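Local coordinates for protein arsenite methyltransferase (Chlamydomonas reinhardtii, PDB 5EVJ) that probably catalyses the stepwise transfer of methyl groups from S-adenosylmethionine to glutathione-bound trivalent arsenic, giving mono-, di- and trimethylated products, at residues C74-P79 / H196-V200; F239-R243 / T270-K275. The protein carries 15 engineered substitutions. The contacts are given in a common frame with arbitrary orientation. Numbering follows the deposited sequence.

Contact 1: C74-P79 / H196-V200; sequences CGNPIP and HFSDV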
loop_
_atom_site.group_PDB
_atom_site.type_symbol
_atom_site.label_atom_id
_atom_site.label_comp_id
_atom_site.label_asym_id
_atom_site.label_seq_id
_atom_site.Cartn_x
_atom_site.Cartn_y
_atom_site.Cartn_z
ATOM N N CYS A 74 3.399 -11.265 3.100
ATOM C CA CYS A 74 4.537 -11.028 2.198
ATOM C C CYS A 74 5.109 -9.629 2.312
ATOM O O CYS A 74 5.462 -9.012 1.305
ATOM C CB CYS A 74 4.185 -11.344 0.729
ATOM S SG CYS A 74 2.723 -10.554 -0.021
ATOM N N GLY A 75 5.228 -9.121 3.531
ATOM C CA GLY A 75 5.756 -7.787 3.653
ATOM C C GLY A 75 5.405 -7.028 4.897
ATOM O O GLY A 75 4.906 -7.590 5.881
ATOM N N ASN A 76 5.706 -5.734 4.840
ATOM C CA ASN A 76 5.505 -4.823 5.946
ATOM C C ASN A 76 5.087 -3.503 5.338
ATOM O O ASN A 76 5.834 -2.521 5.442
ATOM C CB ASN A 76 6.798 -4.669 6.755
ATOM C CG ASN A 76 6.994 -5.799 7.769
ATOM O OD1 ASN A 76 6.143 -6.044 8.633
ATOM N ND2 ASN A 76 8.121 -6.476 7.680
ATOM N N PRO A 77 3.885 -3.479 4.727
ATOM C CA PRO A 77 3.314 -2.386 3.984
ATOM C C PRO A 77 2.757 -1.215 4.833
ATOM O O PRO A 77 1.720 -0.703 4.483
ATOM C CB PRO A 77 2.100 -3.049 3.307
ATOM C CG PRO A 77 1.565 -3.932 4.387
ATOM C CD PRO A 77 2.851 -4.501 5.008
ATOM N N ILE A 78 3.417 -0.762 5.889
ATOM C CA ILE A 78 2.984 0.507 6.534
ATOM C C ILE A 78 3.909 1.603 6.021
ATOM O O ILE A 78 5.092 1.468 6.176
ATOM C CB ILE A 78 3.072 0.482 8.102
ATOM C CG1 ILE A 78 2.167 -0.611 8.717
ATOM C CG2 ILE A 78 2.682 1.842 8.693
ATOM C CD1 ILE A 78 2.819 -1.996 8.778
ATOM N N PRO A 79 3.368 2.681 5.412
ATOM C CA PRO A 79 4.224 3.699 4.852
ATOM C C PRO A 79 4.719 4.592 5.943
ATOM O O PRO A 79 4.022 4.740 6.950
ATOM C CB PRO A 79 3.301 4.548 3.966
ATOM C CG PRO A 79 1.935 4.041 4.161
ATOM C CD PRO A 79 1.965 2.811 5.007
ATOM N N HIS A 196 -1.685 1.630 -0.224
ATOM C CA HIS A 196 -0.308 1.258 -0.118
ATOM C C HIS A 196 -0.322 -0.204 0.364
ATOM O O HIS A 196 -0.671 -0.485 1.504
ATOM C CB HIS A 196 0.357 2.115 0.905
ATOM C CG HIS A 196 1.840 2.025 0.936
ATOM N ND1 HIS A 196 2.515 0.984 1.555
ATOM C CD2 HIS A 196 2.793 2.907 0.556
ATOM C CE1 HIS A 196 3.813 1.204 1.507
ATOM N NE2 HIS A 196 4.010 2.333 0.859
ATOM N N PHE A 197 0.116 -1.131 -0.466
ATOM C CA PHE A 197 -0.098 -2.555 -0.161
ATOM C C PHE A 197 0.897 -3.469 -0.884
ATOM O O PHE A 197 1.489 -3.078 -1.908
ATOM C CB PHE A 197 -1.546 -2.902 -0.507
ATOM C CG PHE A 197 -1.802 -3.137 -1.944
ATOM C CD1 PHE A 197 -1.800 -2.099 -2.861
ATOM C CD2 PHE A 197 -2.115 -4.426 -2.374
ATOM C CE1 PHE A 197 -2.088 -2.322 -4.223
ATOM C CE2 PHE A 197 -2.422 -4.684 -3.679
ATOM C CZ PHE A 197 -2.383 -3.630 -4.623
ATOM N N SER A 198 1.134 -4.640 -0.322
ATOM C CA SER A 198 2.046 -5.579 -0.918
ATOM C C SER A 198 1.275 -6.818 -1.303
ATOM O O SER A 198 0.279 -7.185 -0.658
ATOM C CB SER A 198 3.210 -5.920 0.040
ATOM O OG SER A 198 2.686 -6.445 1.257
ATOM N N ASP A 199 1.694 -7.430 -2.395
ATOM C CA ASP A 199 1.036 -8.637 -2.828
ATOM C C ASP A 199 1.965 -9.342 -3.797
ATOM O O ASP A 199 3.080 -8.861 -4.115
ATOM C CB ASP A 199 -0.350 -8.339 -3.434
ATOM C CG ASP A 199 -1.371 -9.496 -3.201
ATOM O OD1 ASP A 199 -0.936 -10.653 -3.108
ATOM O OD2 ASP A 199 -2.616 -9.274 -3.106
ATOM N N VAL A 200 1.540 -10.495 -4.258
ATOM C CA VAL A 200 2.397 -11.255 -5.164
ATOM C C VAL A 200 1.916 -11.124 -6.610
ATOM O O VAL A 200 0.736 -11.225 -6.897
ATOM C CB VAL A 200 2.474 -12.715 -4.730
ATOM C CG1 VAL A 200 3.218 -13.519 -5.787
ATOM C CG2 VAL A 200 3.203 -12.807 -3.399
#
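In this class I (Rossmann-like) methyltransferase, the loop 74-79 lies over one face of the central sheet at strand 193-202, the two segments running nearly antiparallel in direction (165°). H196 and S198 point their CB atoms toward the loop; F197 and D199 point away, and F197 packs on I172.

Nonpolar contacts run along the loop. P79 brings CG over one face of the H196 imidazole in a CH-pi contact, 3.9 Å from the ring centroid; a compact, rigid, puckered ring presents such a C-H well. P77 CB rests 4.1 Å from F197 CA and packs against the serine, 4.0 Å from S198 OG, where so small a residue lets the proline ring sit close to the strand. C74 SG touches V200 CG2 at 4.1 Å.

Polar links are few: H196 ND1 gives a weak hydrogen bond to P77 O (3.5 Å).

The covalent tie is the disulfide from C74 to C170, just past the neighbouring strand 163-169. G75 has backbone angles that would jam any CB against the preceding carbonyl, and such a CB would also clash with S198 OG. At the C74 end of the loop, C74 SG lies 3.8 Å from D199 CA.

Contact 2: F239-R243 / T270-K275; sequences FTDPR and TYRLFK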
loop_
_atom_site.group_PDB
_atom_site.type_symbol
_atom_site.label_atom_id
_atom_site.label_comp_id
_atom_site.label_asym_id
_atom_site.label_seq_id
_atom_site.Cartn_x
_atom_site.Cartn_y
_atom_site.Cartn_z
ATOM N N PHE A 239 -7.261 4.606 -10.149
ATOM C CA PHE A 239 -5.834 4.682 -9.816
ATOM C C PHE A 239 -5.017 4.722 -11.118
ATOM O O PHE A 239 -4.534 3.687 -11.620
ATOM C CB PHE A 239 -5.426 3.488 -8.986
ATOM C CG PHE A 239 -6.015 3.497 -7.598
ATOM C CD1 PHE A 239 -5.792 4.589 -6.738
ATOM C CD2 PHE A 239 -6.832 2.439 -7.154
ATOM C CE1 PHE A 239 -6.320 4.575 -5.444
ATOM C CE2 PHE A 239 -7.383 2.450 -5.864
ATOM C CZ PHE A 239 -7.110 3.509 -5.015
ATOM N N THR A 240 -4.851 5.920 -11.673
ATOM C CA THR A 240 -4.358 6.042 -13.016
ATOM C C THR A 240 -2.888 5.764 -13.190
ATOM O O THR A 240 -2.463 5.536 -14.315
ATOM C CB THR A 240 -4.709 7.393 -13.519
ATOM O OG1 THR A 240 -6.074 7.594 -13.198
ATOM C CG2 THR A 240 -4.482 7.535 -15.050
ATOM N N ASP A 241 -2.097 5.796 -12.103
ATOM C CA ASP A 241 -0.624 5.636 -12.247
ATOM C C ASP A 241 -0.011 4.949 -11.067
ATOM O O ASP A 241 0.692 5.573 -10.268
ATOM C CB ASP A 241 0.008 6.960 -12.566
ATOM C CG ASP A 241 1.553 6.885 -12.690
ATOM O OD1 ASP A 241 2.132 5.811 -13.010
ATOM O OD2 ASP A 241 2.218 7.910 -12.459
ATOM N N PRO A 242 -0.316 3.654 -10.910
ATOM C CA PRO A 242 0.297 2.860 -9.875
ATOM C C PRO A 242 1.807 2.984 -9.893
ATOM O O PRO A 242 2.369 3.041 -10.939
ATOM C CB PRO A 242 -0.073 1.402 -10.263
ATOM C CG PRO A 242 -1.343 1.529 -10.999
ATOM C CD PRO A 242 -1.083 2.791 -11.832
ATOM N N ARG A 243 2.437 3.005 -8.723
ATOM C CA ARG A 243 3.879 3.156 -8.616
ATOM C C ARG A 243 4.369 2.036 -7.766
ATOM O O ARG A 243 3.802 1.711 -6.739
ATOM C CB ARG A 243 4.241 4.488 -7.958
ATOM C CG ARG A 243 3.920 5.721 -8.789
ATOM C CD ARG A 243 4.973 6.050 -9.848
ATOM N NE ARG A 243 4.488 7.202 -10.621
ATOM C CZ ARG A 243 4.945 8.437 -10.456
ATOM N NH1 ARG A 243 5.915 8.654 -9.596
ATOM N NH2 ARG A 243 4.450 9.447 -11.167
ATOM N N THR A 270 5.264 -4.042 -3.633
ATOM C CA THR A 270 4.546 -3.075 -2.825
ATOM C C THR A 270 4.244 -1.959 -3.792
ATOM O O THR A 270 5.147 -1.316 -4.349
ATOM C CB THR A 270 5.367 -2.521 -1.599
ATOM O OG1 THR A 270 5.667 -3.558 -0.663
ATOM C CG2 THR A 270 4.524 -1.477 -0.820
ATOM N N TYR A 271 2.963 -1.707 -3.929
ATOM C CA TYR A 271 2.440 -0.713 -4.838
ATOM C C TYR A 271 1.916 0.481 -4.086
ATOM O O TYR A 271 1.378 0.333 -2.956
ATOM C CB TYR A 271 1.245 -1.317 -5.671
ATOM C CG TYR A 271 1.728 -1.978 -6.946
ATOM C CD1 TYR A 271 2.337 -1.234 -7.959
ATOM C CD2 TYR A 271 1.563 -3.358 -7.140
ATOM C CE1 TYR A 271 2.765 -1.838 -9.150
ATOM C CE2 TYR A 271 1.970 -3.982 -8.296
ATOM C CZ TYR A 271 2.615 -3.230 -9.289
ATOM O OH TYR A 271 3.058 -3.893 -10.399
ATOM N N ARG A 272 1.962 1.626 -4.766
ATOM C CA ARG A 272 1.463 2.867 -4.276
ATOM C C ARG A 272 0.381 3.398 -5.203
ATOM O O ARG A 272 0.644 3.713 -6.371
ATOM C CB ARG A 272 2.588 3.866 -4.119
ATOM C CG ARG A 272 3.708 3.291 -3.246
ATOM C CD ARG A 272 4.608 4.451 -2.791
ATOM N NE ARG A 272 4.021 5.255 -1.709
ATOM C CZ ARG A 272 4.704 5.992 -0.820
ATOM N NH1 ARG A 272 6.020 6.097 -0.889
ATOM N NH2 ARG A 272 4.056 6.635 0.189
ATOM N N LEU A 273 -0.836 3.535 -4.659
ATOM C CA LEU A 273 -1.981 3.906 -5.441
ATOM C C LEU A 273 -2.577 5.182 -4.834
ATOM O O LEU A 273 -3.421 5.126 -3.890
ATOM C CB LEU A 273 -2.965 2.781 -5.428
ATOM C CG LEU A 273 -2.958 1.679 -6.496
ATOM C CD1 LEU A 273 -1.577 1.289 -7.004
ATOM C CD2 LEU A 273 -3.734 0.461 -5.991
ATOM N N PHE A 274 -2.172 6.319 -5.391
ATOM C CA PHE A 274 -2.575 7.574 -4.848
ATOM C C PHE A 274 -3.822 7.990 -5.453
ATOM O O PHE A 274 -4.034 7.749 -6.684
ATOM C CB PHE A 274 -1.550 8.657 -5.148
ATOM C CG PHE A 274 -0.374 8.593 -4.249
ATOM C CD1 PHE A 274 -0.368 9.306 -3.025
ATOM C CD2 PHE A 274 0.722 7.795 -4.577
ATOM C CE1 PHE A 274 0.728 9.237 -2.169
ATOM C CE2 PHE A 274 1.819 7.744 -3.741
ATOM C CZ PHE A 274 1.858 8.464 -2.520
ATOM N N LYS A 275 -4.598 8.719 -4.628
ATOM C CA LYS A 275 -5.840 9.280 -5.094
ATOM C C LYS A 275 -5.772 10.810 -5.092
ATOM O O LYS A 275 -5.766 11.424 -4.071
ATOM C CB LYS A 275 -7.010 8.730 -4.248
ATOM C CG LYS A 275 -8.303 9.477 -4.496
ATOM C CD LYS A 275 -9.532 8.782 -3.910
ATOM C CE LYS A 275 -10.843 9.663 -3.961
ATOM N NZ LYS A 275 -12.011 8.897 -3.287
HETATM O O HOH W 1 -5.259 8.063 -9.396
HETATM O O HOH W 2 -0.287 5.988 -7.737
HETATM O O HOH W 3 -2.619 6.129 -9.177
#
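F239 lays one face of its ring over L273, whose CB sits 3.8 Å from the ring centroid in a CH-pi contact, while the ring edge meets F274 O, 3.6 Å from F239 CD1. A flat aromatic suits this buried place between the strand and helix 227-237, where it also touches A234. P242 continues the apolar patch: its CB is 3.6 Å from L273 CD1 and 4.3 Å from Y271 CD1, and its ring, which has no NH to satisfy, packs against I231 and A234.

Beyond the proline the backbones pair. R243 and R272 form an antiparallel hydrogen-bonded pair, R243 N to R272 O at 3.0 Å and R272 N to R243 O at 2.7 Å. Before it the chains part and water fills the gap: one molecule joins D241 O, R272 O and F274 N, and two more link T240 N and D241 N to F274 O.

The two arginines share a face of the sheet, but their long side chains carry the charges off to separate partners. R243 binds D241 OD2 in a salt bridge (NH2 to OD2 3.0 Å) and also D307, whereas R272 reaches E194. D241 OD2 also accepts from N323.

A helix running through a short loop into an edge strand, paired antiparallel with the last strand of the sheet, is characteristic of the C-terminal end of the Rossmann-like methyltransferase fold.

Contacts 1 and 2 join on one sheet, their centres 13 Å apart, because strands 193-202 and 266-274 are antiparallel neighbours in it. The seam is a probable backbone hydrogen bond from Y271 N to F197 O, 2.9 Å, with H196 CD2 3.5 Å from R272 NE and S198 CB 3.5 Å from T270 OG1 beside it. Contact 1 covers a face of the sheet with a loop, whereas contact 2 adds the edge strand 243-249. C74 of contact 1 forms a disulfide with C170; cysteines bind As(III) in related arsenite methyltransferases, so this pair may belong to such a site. Contact 2 contributes no cysteine.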